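Local coordinates for protein extracellular ligand-binding receptor (PDB 4F06) that binds p-hydroxybenzoic acid and probably hands such lignin-derived benzoates to an ABC transporter as its solute-binding component, at residues E346-D349 against N354-L357; A62-L67 against M86-L91; V142-S147 against T157-T162; G325-D330 against I336-Y341. One frame throughout, in Å; residues are numbered along the deposited sequence. Where two conformers were deposited one is given.

Contact 1 of 4, residues E346-D349 against N354-L357; sequences EKVD and NREL
A surface salt bridge joins Glu-346 to Arg-355 across a beta hairpin made of strands 336-348 and 351-363, and it illustrates how a charged pair can be built on contact between the stems that carry it. The ionic link is a single, bent bond. NH2 of Arg-355 donates to OE1 of Glu-346 at 3.1 Å with an N-H...O angle of 149°, using the syn lone pair of the carboxylate, and the oxygen lies close to the guanidinium plane at its edge. The two flat groups stand almost perpendicular, 87° apart, so the paired, coplanar form of an acid-guanidinium bridge is not adopted. Instead the carboxylate settles against the aliphatic part of the arginine: CD of Glu-346 is 3.4 Å from CB of Arg-355, and OE1 of Glu-346 is equally near CG of Arg-355. A bend at chi2 of Arg-355 (84°) turns the chain round OE1 and brings NH2 back to it. The second oxygen, OE2 of Glu-346, is flanked by CD2 of Leu-357 at 3.7 Å, while CG2 of Val-348 lies obliquely beside the guanidinium. Putting an alanine at Glu-346 would probably leave Arg-355 without its charged mate and its guanidinium freer to swing through solvent. The bridge is diagonal in the hairpin, since Glu-346 bonds through its backbone to Ile-353 and Arg-355 to Glu-344. Nearby, Lys-347 forms a salt bridge with Glu-244, and Glu-356, next along strand 351-363, hydrogen bonds to His-259.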
loop_
_atom_site.group_PDB
_atom_site.type_symbol
_atom_site.label_atom_id
_atom_site.label_comp_id
_atom_site.label_asym_id
_atom_site.label_seq_id
_atom_site.Cartn_x
_atom_site.Cartn_y
_atom_site.Cartn_z
ATOM N N GLU A 346 -18.126 7.662 3.634
ATOM C CA GLU A 346 -19.452 7.759 4.240
ATOM C C GLU A 346 -19.278 8.123 5.701
ATOM O O GLU A 346 -18.242 7.914 6.273
ATOM C CB GLU A 346 -20.187 6.395 4.199
ATOM C CG GLU A 346 -20.531 5.945 2.804
ATOM C CD GLU A 346 -21.408 4.701 2.793
ATOM O OE1 GLU A 346 -21.810 4.185 3.896
ATOM O OE2 GLU A 346 -21.709 4.258 1.656
ATOM N N LYS A 347 -20.355 8.640 6.314
ATOM C CA LYS A 347 -20.387 8.897 7.730
ATOM C C LYS A 347 -21.265 7.822 8.339
ATOM O O LYS A 347 -22.444 7.701 7.984
ATOM C CB LYS A 347 -20.892 10.291 8.039
ATOM C CG LYS A 347 -20.712 10.622 9.539
ATOM C CD LYS A 347 -21.632 11.694 10.105
ATOM C CE LYS A 347 -21.765 12.920 9.247
ATOM N NZ LYS A 347 -22.531 13.946 10.034
ATOM N N VAL A 348 -20.684 7.044 9.258
ATOM C CA VAL A 348 -21.398 5.944 9.931
ATOM C C VAL A 348 -21.142 6.074 11.435
ATOM O O VAL A 348 -19.972 6.132 11.882
ATOM C CB VAL A 348 -20.898 4.570 9.420
ATOM C CG1 VAL A 348 -21.549 3.452 10.214
ATOM C CG2 VAL A 348 -21.209 4.425 7.933
ATOM N N ASP A 349 -22.228 6.163 12.218
ATOM C CA ASP A 349 -22.124 6.362 13.683
ATOM C C ASP A 349 -21.157 7.490 14.041
ATOM O O ASP A 349 -20.317 7.354 14.925
ATOM C CB ASP A 349 -21.741 5.067 14.419
ATOM C CG ASP A 349 -22.769 3.978 14.261
ATOM O OD1 ASP A 349 -23.936 4.290 13.929
ATOM O OD2 ASP A 349 -22.406 2.800 14.456
ATOM N N ASN A 354 -14.189 4.668 4.933
ATOM C CA ASN A 354 -14.321 4.173 3.548
ATOM C C ASN A 354 -15.215 2.949 3.615
ATOM O O ASN A 354 -14.753 1.861 4.013
ATOM C CB ASN A 354 -12.931 3.829 2.977
ATOM C CG ASN A 354 -12.089 5.080 2.771
ATOM O OD1 ASN A 354 -10.966 5.204 3.324
ATOM N ND2 ASN A 354 -12.587 5.997 2.017
ATOM N N ARG A 355 -16.497 3.110 3.265
ATOM C CA ARG A 355 -17.418 1.986 3.352
ATOM C C ARG A 355 -17.224 1.100 2.123
ATOM O O ARG A 355 -17.355 1.586 0.995
ATOM C CB ARG A 355 -18.849 2.511 3.348
ATOM C CG ARG A 355 -19.925 1.396 3.461
ATOM C CD ARG A 355 -20.100 1.064 4.946
ATOM N NE ARG A 355 -21.128 0.095 5.251
ATOM C CZ ARG A 355 -22.424 0.351 5.415
ATOM N NH1 ARG A 355 -23.243 -0.677 5.696
ATOM N NH2 ARG A 355 -22.906 1.599 5.309
ATOM N N GLU A 356 -16.942 -0.183 2.319
ATOM C CA GLU A 356 -16.789 -1.125 1.192
ATOM C C GLU A 356 -18.163 -1.480 0.649
ATOM O O GLU A 356 -19.033 -1.983 1.399
ATOM C CB GLU A 356 -16.039 -2.395 1.626
ATOM C CG GLU A 356 -14.595 -2.062 2.064
ATOM C CD GLU A 356 -13.884 -3.232 2.695
ATOM O OE1 GLU A 356 -14.573 -4.118 3.281
ATOM O OE2 GLU A 356 -12.633 -3.268 2.672
ATOM N N LEU A 357 -18.356 -1.239 -0.647
ATOM C CA LEU A 357 -19.663 -1.406 -1.308
ATOM C C LEU A 357 -19.657 -2.605 -2.260
ATOM O O LEU A 357 -20.711 -3.126 -2.597
ATOM C CB LEU A 357 -19.996 -0.166 -2.156
ATOM C CG LEU A 357 -20.046 1.156 -1.435
ATOM C CD1 LEU A 357 -20.419 2.238 -2.424
ATOM C CD2 LEU A 357 -21.035 1.129 -0.288
#

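Contact 2 of 4, residues A62-L67 against M86-L91; sequences ALAQEL and MAVAPL
The amide of Gln-65 is the flat group here, and Leu-91 is its neighbour across the contact: the methyl CD2 of Leu-91 approaches obliquely, neither squarely above the amide nor level with it, and stops 3.5 Å from NE2 of Gln-65. The setting is the alpha/beta architecture of a periplasmic binding protein, in which helices 57-69 and 82-88, with 89-91 following in helical backbone angles, pack together beside a largely parallel sheet. Helix 57-69 links the parallel strands 43-51 and 75-78, and the helical segment from 82 links 75-78 to the parallel strand 99-101, so each lies in a beta-alpha-beta crossover.

As a worked example of close helix packing, the site turns on a small residue. Ala-64 points at the other segment, and having only a methyl it lets the backbones draw in to 6.7 Å between its CA and that of Val-88. Both branches of Val-88 bear on it: with CG1 anti to the backbone N (chi1 175°), CG2 falls beside that nitrogen and the pair straddles CB of Ala-64. Ala-64 also touches Leu-76 of strand 75-78, which ties the helix pair to the sheet. Helix 82-88 opens with Thr-82, a residue of the p-hydroxybenzoic acid pocket, although the side chain of Val-88 is about 13 Å from the ligand.

Leu-91 and Gln-65 cross at about a right angle. One methyl of the leucine, CD1, serves two partners, lying 3.8 Å from CG of Gln-65 and 4.1 Å from CB of Ala-64.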
loop_
_atom_site.group_PDB
_atom_site.type_symbol
_atom_site.label_atom_id
_atom_site.label_comp_id
_atom_site.label_asym_id
_atom_site.label_seq_id
_atom_site.Cartn_x
_atom_site.Cartn_y
_atom_site.Cartn_z
ATOM N N ALA A 62 21.898 2.487 2.337
ATOM C CA ALA A 62 22.820 2.523 3.461
ATOM C C ALA A 62 22.158 1.967 4.719
ATOM O O ALA A 62 22.804 1.257 5.491
ATOM C CB ALA A 62 23.333 3.937 3.674
ATOM N N LEU A 63 20.876 2.269 4.949
ATOM C CA LEU A 63 20.214 1.720 6.137
ATOM C C LEU A 63 20.160 0.199 6.048
ATOM O O LEU A 63 20.387 -0.479 7.057
ATOM C CB LEU A 63 18.786 2.260 6.234
ATOM C CG LEU A 63 18.629 3.754 6.573
ATOM C CD1 LEU A 63 17.155 4.124 6.427
ATOM C CD2 LEU A 63 19.181 4.098 7.937
ATOM N N ALA A 64 19.835 -0.322 4.869
ATOM C CA ALA A 64 19.780 -1.783 4.718
ATOM C C ALA A 64 21.138 -2.429 4.978
ATOM O O ALA A 64 21.224 -3.467 5.643
ATOM C CB ALA A 64 19.244 -2.107 3.336
ATOM N N GLN A 65 22.185 -1.813 4.416
ATOM C CA GLN A 65 23.526 -2.372 4.612
ATOM C C GLN A 65 23.923 -2.314 6.089
ATOM O O GLN A 65 24.525 -3.266 6.579
ATOM C CB GLN A 65 24.544 -1.628 3.744
ATOM C CG GLN A 65 24.317 -1.942 2.286
ATOM C CD GLN A 65 25.153 -1.134 1.337
ATOM O OE1 GLN A 65 25.547 0.004 1.645
ATOM N NE2 GLN A 65 25.461 -1.734 0.171
ATOM N N GLU A 66 23.603 -1.229 6.806
ATOM C CA GLU A 66 23.913 -1.181 8.238
ATOM C C GLU A 66 23.147 -2.260 8.997
ATOM O O GLU A 66 23.662 -2.890 9.934
ATOM C CB GLU A 66 23.576 0.210 8.813
ATOM C CG GLU A 66 23.878 0.354 10.315
ATOM C CD GLU A 66 22.736 0.069 11.376
ATOM O OE1 GLU A 66 21.533 -0.134 11.119
ATOM O OE2 GLU A 66 23.031 0.079 12.598
ATOM N N LEU A 67 21.874 -2.445 8.660
ATOM C CA LEU A 67 21.091 -3.482 9.359
ATOM C C LEU A 67 21.688 -4.888 9.092
ATOM O O LEU A 67 21.768 -5.707 10.002
ATOM C CB LEU A 67 19.631 -3.456 8.903
ATOM C CG LEU A 67 18.835 -2.272 9.469
ATOM C CD1 LEU A 67 17.595 -1.985 8.596
ATOM C CD2 LEU A 67 18.488 -2.559 10.919
HETATM N N MSE A 86 13.560 -0.128 -4.602
HETATM C CA MSE A 86 14.431 -0.443 -5.732
HETATM C C MSE A 86 15.904 -0.377 -5.410
HETATM O O MSE A 86 16.690 -1.140 -5.978
HETATM C CB MSE A 86 14.120 0.495 -6.903
HETATM C CG MSE A 86 12.726 0.383 -7.518
HETATM SE SE MSE A 86 12.485 -1.261 -8.447
HETATM C CE MSE A 86 10.834 -0.745 -9.398
ATOM N N ALA A 87 16.288 0.527 -4.519
ATOM C CA ALA A 87 17.691 0.666 -4.131
ATOM C C ALA A 87 18.168 -0.522 -3.304
ATOM O O ALA A 87 19.330 -0.914 -3.399
ATOM C CB ALA A 87 17.869 1.973 -3.354
ATOM N N VAL A 88 17.279 -1.095 -2.504
ATOM C CA VAL A 88 17.656 -2.189 -1.597
ATOM C C VAL A 88 17.622 -3.546 -2.328
ATOM O O VAL A 88 18.452 -4.412 -2.066
ATOM C CB VAL A 88 16.725 -2.199 -0.359
ATOM C CG1 VAL A 88 17.022 -3.402 0.515
ATOM C CG2 VAL A 88 16.926 -0.908 0.413
ATOM N N ALA A 89 16.692 -3.708 -3.283
ATOM C CA ALA A 89 16.477 -5.004 -3.958
ATOM C C ALA A 89 17.755 -5.712 -4.462
ATOM O O ALA A 89 17.902 -6.913 -4.218
ATOM C CB ALA A 89 15.498 -4.807 -5.100
ATOM N N PRO A 90 18.665 -4.995 -5.160
ATOM C CA PRO A 90 19.821 -5.702 -5.772
ATOM C C PRO A 90 20.794 -6.226 -4.681
ATOM O O PRO A 90 21.656 -7.041 -5.014
ATOM C CB PRO A 90 20.443 -4.679 -6.775
ATOM C CG PRO A 90 19.885 -3.379 -6.358
ATOM C CD PRO A 90 18.614 -3.577 -5.600
ATOM N N LEU A 91 20.693 -5.825 -3.397
ATOM C CA LEU A 91 21.616 -6.224 -2.297
ATOM C C LEU A 91 21.288 -7.617 -1.802
ATOM O O LEU A 91 22.116 -8.280 -1.183
ATOM C CB LEU A 91 21.522 -5.217 -1.039
ATOM C CG LEU A 91 21.677 -3.744 -1.297
ATOM C CD1 LEU A 91 21.437 -3.063 0.005
ATOM C CD2 LEU A 91 23.098 -3.508 -1.779
#

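Contact 3 of 4, residues V142-S147 against T157-T162; sequences VAIAVS and TAFKKT
Ile-144, Phe-159 and Val-142 carry this buried strand-to-helix contact, a worked example of how a beta-alpha-beta unit fills the space between its layers. Val-142 and Ile-144, two apart along strand 141-147, both point at helix 150-165, whose segment runs back at 162° to the strand. Phe-159 comes down to meet them, its ring carried toward the sheet by a CG anti to the backbone N (chi1 -166°). Successive carbons on one side of the ring take separate partners: CE1 of Phe-159 lies 3.6 Å from CG1 of Val-142, and CD1 of Phe-159 is 3.9 Å from CD1 of Ile-144. Both aliphatic groups meet the ring obliquely. The extended Ile-144 passes the ring to touch CG of Lys-160 at 3.7 Å with CD1, so the lysine adds its stem while its amine pairs with Glu-156. Away from the sheet, Ala-158 O receives both the backbone N and OG1 of Thr-162, from opposite faces of the carbonyl.

Phe-159 also stacks on Phe-199 of strand 197-201. That strand and strand 169-176 flank strand 141-147 in the sheet, while helix 123-136 packs against Ala-158 and Thr-162.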
loop_
_atom_site.group_PDB
_atom_site.type_symbol
_atom_site.label_atom_id
_atom_site.label_comp_id
_atom_site.label_asym_id
_atom_site.label_seq_id
_atom_site.Cartn_x
_atom_site.Cartn_y
_atom_site.Cartn_z
ATOM N N VAL A 142 -12.268 10.760 -18.983
ATOM C CA VAL A 142 -11.541 10.802 -17.720
ATOM C C VAL A 142 -10.265 11.620 -17.852
ATOM O O VAL A 142 -9.563 11.526 -18.877
ATOM C CB VAL A 142 -11.216 9.365 -17.246
ATOM C CG1 VAL A 142 -10.187 9.364 -16.109
ATOM C CG2 VAL A 142 -12.498 8.675 -16.763
ATOM N N ALA A 143 -9.983 12.443 -16.831
ATOM C CA ALA A 143 -8.678 13.083 -16.678
ATOM C C ALA A 143 -7.901 12.288 -15.630
ATOM O O ALA A 143 -8.380 12.094 -14.489
ATOM C CB ALA A 143 -8.846 14.524 -16.175
ATOM N N ILE A 144 -6.725 11.805 -16.034
ATOM C CA ILE A 144 -5.822 11.122 -15.105
ATOM C C ILE A 144 -4.825 12.109 -14.521
ATOM O O ILE A 144 -4.219 12.854 -15.284
ATOM C CB ILE A 144 -5.068 9.963 -15.807
ATOM C CG1 ILE A 144 -6.053 8.890 -16.350
ATOM C CG2 ILE A 144 -3.991 9.370 -14.893
ATOM C CD1 ILE A 144 -5.381 7.826 -17.210
ATOM N N ALA A 145 -4.624 12.062 -13.209
ATOM C CA ALA A 145 -3.604 12.898 -12.583
ATOM C C ALA A 145 -2.846 11.980 -11.624
ATOM O O ALA A 145 -3.444 11.449 -10.668
ATOM C CB ALA A 145 -4.220 14.061 -11.798
ATOM N N VAL A 146 -1.547 11.752 -11.877
ATOM C CA VAL A 146 -0.785 10.866 -11.024
ATOM C C VAL A 146 0.534 11.491 -10.649
ATOM O O VAL A 146 1.107 12.272 -11.444
ATOM C CB VAL A 146 -0.476 9.508 -11.713
ATOM C CG1 VAL A 146 -1.746 8.730 -11.956
ATOM C CG2 VAL A 146 0.333 9.673 -13.013
ATOM N N SER A 147 1.059 11.172 -9.454
ATOM C CA SER A 147 2.415 11.624 -9.108
ATOM C C SER A 147 3.404 11.026 -10.120
ATOM O O SER A 147 3.319 9.844 -10.487
ATOM C CB SER A 147 2.770 11.230 -7.686
ATOM O OG SER A 147 1.887 11.887 -6.800
ATOM N N THR A 157 -0.841 3.871 -16.623
ATOM C CA THR A 157 -0.824 2.847 -17.691
ATOM C C THR A 157 -1.978 1.869 -17.474
ATOM O O THR A 157 -2.740 1.564 -18.405
ATOM C CB THR A 157 0.522 2.119 -17.659
ATOM O OG1 THR A 157 1.552 3.087 -17.890
ATOM C CG2 THR A 157 0.533 1.052 -18.732
ATOM N N ALA A 158 -2.157 1.422 -16.221
ATOM C CA ALA A 158 -3.218 0.462 -15.925
ATOM C C ALA A 158 -4.593 1.053 -16.206
ATOM O O ALA A 158 -5.491 0.393 -16.780
ATOM C CB ALA A 158 -3.136 0.049 -14.458
ATOM N N PHE A 159 -4.811 2.309 -15.784
ATOM C CA PHE A 159 -6.126 2.911 -15.991
ATOM C C PHE A 159 -6.390 3.140 -17.486
ATOM O O PHE A 159 -7.483 2.810 -17.978
ATOM C CB PHE A 159 -6.276 4.245 -15.221
ATOM C CG PHE A 159 -7.695 4.689 -15.159
ATOM C CD1 PHE A 159 -8.279 5.406 -16.203
ATOM C CD2 PHE A 159 -8.483 4.339 -14.073
ATOM C CE1 PHE A 159 -9.624 5.779 -16.159
ATOM C CE2 PHE A 159 -9.816 4.735 -13.994
ATOM C CZ PHE A 159 -10.395 5.434 -15.054
ATOM N N LYS A 160 -5.422 3.724 -18.209
ATOM C CA LYS A 160 -5.622 3.950 -19.661
ATOM C C LYS A 160 -5.957 2.640 -20.338
ATOM O O LYS A 160 -6.941 2.595 -21.105
ATOM C CB LYS A 160 -4.340 4.477 -20.301
ATOM C CG LYS A 160 -4.102 5.932 -20.112
ATOM C CD LYS A 160 -2.779 6.316 -20.782
ATOM C CE LYS A 160 -2.548 7.823 -20.736
ATOM N NZ LYS A 160 -1.320 8.157 -21.524
ATOM N N LYS A 161 -5.164 1.585 -20.113
ATOM C CA LYS A 161 -5.367 0.351 -20.866
ATOM C C LYS A 161 -6.737 -0.250 -20.565
ATOM O O LYS A 161 -7.456 -0.711 -21.474
ATOM C CB LYS A 161 -4.246 -0.649 -20.548
ATOM C CG LYS A 161 -2.918 -0.305 -21.208
ATOM C CD LYS A 161 -1.845 -1.354 -21.023
ATOM C CE LYS A 161 -0.569 -0.914 -21.727
ATOM N NZ LYS A 161 0.426 -2.017 -21.622
ATOM N N THR A 162 -7.116 -0.242 -19.286
ATOM C CA THR A 162 -8.364 -0.942 -18.892
ATOM C C THR A 162 -9.585 -0.121 -19.300
ATOM O O THR A 162 -10.528 -0.645 -19.883
ATOM C CB THR A 162 -8.367 -1.192 -17.369
ATOM O OG1 THR A 162 -7.159 -1.864 -16.988
ATOM C CG2 THR A 162 -9.572 -1.981 -16.912
#

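Contact 4 of 4, residues G325-D330 against I336-Y341; sequences GEVSID and ITQNVY
Ser-328 and Thr-337 form the hydrogen-bonded pair of an antiparallel hairpin, 327-329 against 336-348. Ser-328 N gives to Thr-337 O at 3.1 Å and Thr-337 N to Ser-328 O at 2.8 Å. On one face Ile-336 sits against two neighbours: its CD1 packs 3.7 Å from CB of Val-327, and its CB meets CD1 of Ile-329 at 4.0 Å. With CG1 anti to the backbone N (chi1 -169°), the longer branch of Ile-336 leans over Val-327. A serine at Ile-336 would probably open a gap over CB of Val-327 and put a hydroxyl in an apolar layer.

Farther out, water bridges Glu-326 O and Asn-339 N, and a second water joins Glu-326 N to the amide of Asn-339. That amide donates through ND2 to OH of Tyr-341 at 3.0 Å (167°), and the hydroxyl also bonds Arg-324 O. Gly-325 passes here, where a CB would clash with the hydroxyl. On the face opposite Ile-336, Thr-337 shares a water with Asp-330, whose OD1 takes Glu-332 N.

The Ile-336 face is aliphatic except for the buried amide of Gln-338, satisfied by Arg-324, Ser-120 and Gln-125; the backbone pair fixes register, and water takes over toward Asn-339.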
loop_
_atom_site.group_PDB
_atom_site.type_symbol
_atom_site.label_atom_id
_atom_site.label_comp_id
_atom_site.label_asym_id
_atom_site.label_seq_id
_atom_site.Cartn_x
_atom_site.Cartn_y
_atom_site.Cartn_z
ATOM N N GLY A 325 -9.163 -9.652 4.315
ATOM C CA GLY A 325 -9.856 -10.624 3.442
ATOM C C GLY A 325 -8.960 -11.834 3.224
ATOM O O GLY A 325 -7.824 -11.881 3.704
ATOM N N GLU A 326 -9.463 -12.818 2.489
ATOM C CA GLU A 326 -8.648 -13.993 2.114
ATOM C C GLU A 326 -7.522 -13.556 1.189
ATOM O O GLU A 326 -7.749 -12.744 0.279
ATOM C CB GLU A 326 -9.550 -15.043 1.454
ATOM C CG GLU A 326 -10.635 -15.522 2.402
ATOM C CD GLU A 326 -11.385 -16.761 1.989
ATOM O OE1 GLU A 326 -11.454 -17.099 0.786
ATOM O OE2 GLU A 326 -11.959 -17.374 2.908
ATOM N N VAL A 327 -6.312 -14.064 1.422
ATOM C CA VAL A 327 -5.130 -13.675 0.631
ATOM C C VAL A 327 -4.262 -14.883 0.371
ATOM O O VAL A 327 -4.399 -15.929 1.015
ATOM C CB VAL A 327 -4.293 -12.586 1.336
ATOM C CG1 VAL A 327 -5.084 -11.291 1.497
ATOM C CG2 VAL A 327 -3.738 -13.093 2.662
ATOM N N SER A 328 -3.348 -14.740 -0.582
ATOM C CA SER A 328 -2.326 -15.760 -0.779
ATOM C C SER A 328 -1.092 -15.133 -1.375
ATOM O O SER A 328 -1.189 -14.027 -1.942
ATOM C CB SER A 328 -2.840 -16.890 -1.711
ATOM O OG SER A 328 -3.217 -16.344 -2.969
ATOM N N ILE A 329 0.049 -15.801 -1.287
ATOM C CA ILE A 329 1.241 -15.316 -2.015
ATOM C C ILE A 329 1.349 -16.118 -3.316
ATOM O O ILE A 329 1.539 -17.357 -3.308
ATOM C CB ILE A 329 2.513 -15.523 -1.169
ATOM C CG1 ILE A 329 2.465 -14.687 0.121
ATOM C CG2 ILE A 329 3.717 -15.139 -2.032
ATOM C CD1 ILE A 329 2.245 -13.181 -0.104
ATOM N N ASP A 330 1.213 -15.443 -4.436
ATOM C CA ASP A 330 1.335 -16.095 -5.733
ATOM C C ASP A 330 2.766 -16.575 -5.923
ATOM O O ASP A 330 3.664 -15.778 -5.844
ATOM C CB ASP A 330 0.935 -15.103 -6.827
ATOM C CG ASP A 330 0.764 -15.770 -8.189
ATOM O OD1 ASP A 330 1.628 -16.547 -8.559
ATOM O OD2 ASP A 330 -0.241 -15.582 -8.887
ATOM N N ILE A 336 1.167 -10.588 -3.072
ATOM C CA ILE A 336 -0.096 -11.001 -2.406
ATOM C C ILE A 336 -1.307 -10.841 -3.337
ATOM O O ILE A 336 -1.656 -9.745 -3.749
ATOM C CB ILE A 336 -0.226 -10.208 -1.083
ATOM C CG1 ILE A 336 -1.349 -10.787 -0.216
ATOM C CG2 ILE A 336 -0.344 -8.699 -1.298
ATOM C CD1 ILE A 336 -1.282 -10.357 1.242
ATOM N N THR A 337 -1.952 -11.993 -3.652
ATOM C CA THR A 337 -3.241 -11.989 -4.315
ATOM C C THR A 337 -4.319 -11.699 -3.276
ATOM O O THR A 337 -4.286 -12.271 -2.184
ATOM C CB THR A 337 -3.478 -13.351 -4.966
ATOM O OG1 THR A 337 -2.555 -13.444 -6.048
ATOM C CG2 THR A 337 -4.907 -13.478 -5.529
ATOM N N GLN A 338 -5.255 -10.811 -3.583
ATOM C CA GLN A 338 -6.181 -10.333 -2.553
ATOM C C GLN A 338 -7.383 -9.711 -3.217
ATOM O O GLN A 338 -7.368 -9.248 -4.370
ATOM C CB GLN A 338 -5.474 -9.296 -1.672
ATOM C CG GLN A 338 -5.013 -8.026 -2.436
ATOM C CD GLN A 338 -4.084 -7.214 -1.564
ATOM O OE1 GLN A 338 -4.164 -7.298 -0.349
ATOM N NE2 GLN A 338 -3.196 -6.401 -2.169
ATOM N N ASN A 339 -8.463 -9.596 -2.443
ATOM C CA ASN A 339 -9.633 -8.832 -2.913
ATOM C C ASN A 339 -9.279 -7.352 -3.073
ATOM O O ASN A 339 -8.445 -6.789 -2.318
ATOM C CB ASN A 339 -10.720 -8.893 -1.837
ATOM C CG ASN A 339 -11.201 -10.298 -1.552
ATOM O OD1 ASN A 339 -10.965 -11.243 -2.341
ATOM N ND2 ASN A 339 -11.907 -10.432 -0.428
ATOM N N VAL A 340 -9.916 -6.717 -4.052
ATOM C CA VAL A 340 -9.915 -5.252 -4.160
ATOM C C VAL A 340 -11.336 -4.793 -3.993
ATOM O O VAL A 340 -12.248 -5.382 -4.609
ATOM C CB VAL A 340 -9.308 -4.809 -5.527
ATOM C CG1 VAL A 340 -9.425 -3.292 -5.700
ATOM C CG2 VAL A 340 -7.838 -5.251 -5.601
ATOM N N TYR A 341 -11.571 -3.820 -3.131
ATOM C CA TYR A 341 -12.924 -3.384 -2.830
ATOM C C TYR A 341 -13.157 -1.992 -3.436
ATOM O O TYR A 341 -12.263 -1.151 -3.447
ATOM C CB TYR A 341 -13.137 -3.314 -1.297
ATOM C CG TYR A 341 -12.809 -4.595 -0.580
ATOM C CD1 TYR A 341 -11.506 -4.859 -0.100
ATOM C CD2 TYR A 341 -13.809 -5.543 -0.345
ATOM C CE1 TYR A 341 -11.197 -6.029 0.545
ATOM C CE2 TYR A 341 -13.505 -6.696 0.359
ATOM C CZ TYR A 341 -12.215 -6.952 0.808
ATOM O OH TYR A 341 -11.945 -8.125 1.481
HETATM O O HOH W 1 -8.703 -10.121 0.324
HETATM O O HOH W 2 -12.421 -12.834 1.545
HETATM O O HOH W 3 -2.739 -15.461 -7.733
#

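How the contacts relate
From the N terminus the contacts close in series, none nesting in or crossing another. Contact 2 comes first, returning across strand 75-78 to pair two helices beside the six-stranded sheet. Contact 3 then closes the short connection from strand 141-147 to a helix packed on the other, larger sheet. Contacts 4 and 1 follow as successive hairpins that share strand 336-348, and they meet physically where OE2 of Glu-356 packs 3.4 Å from CD1 of Tyr-341. Contacts 3, 4 and 1 therefore all reach one sheet, whereas contact 2 belongs to the other; its centre is about 40 Å from that of contact 1, on opposite sides of the chain's centre. Local closures thus build both layered parts of the fold.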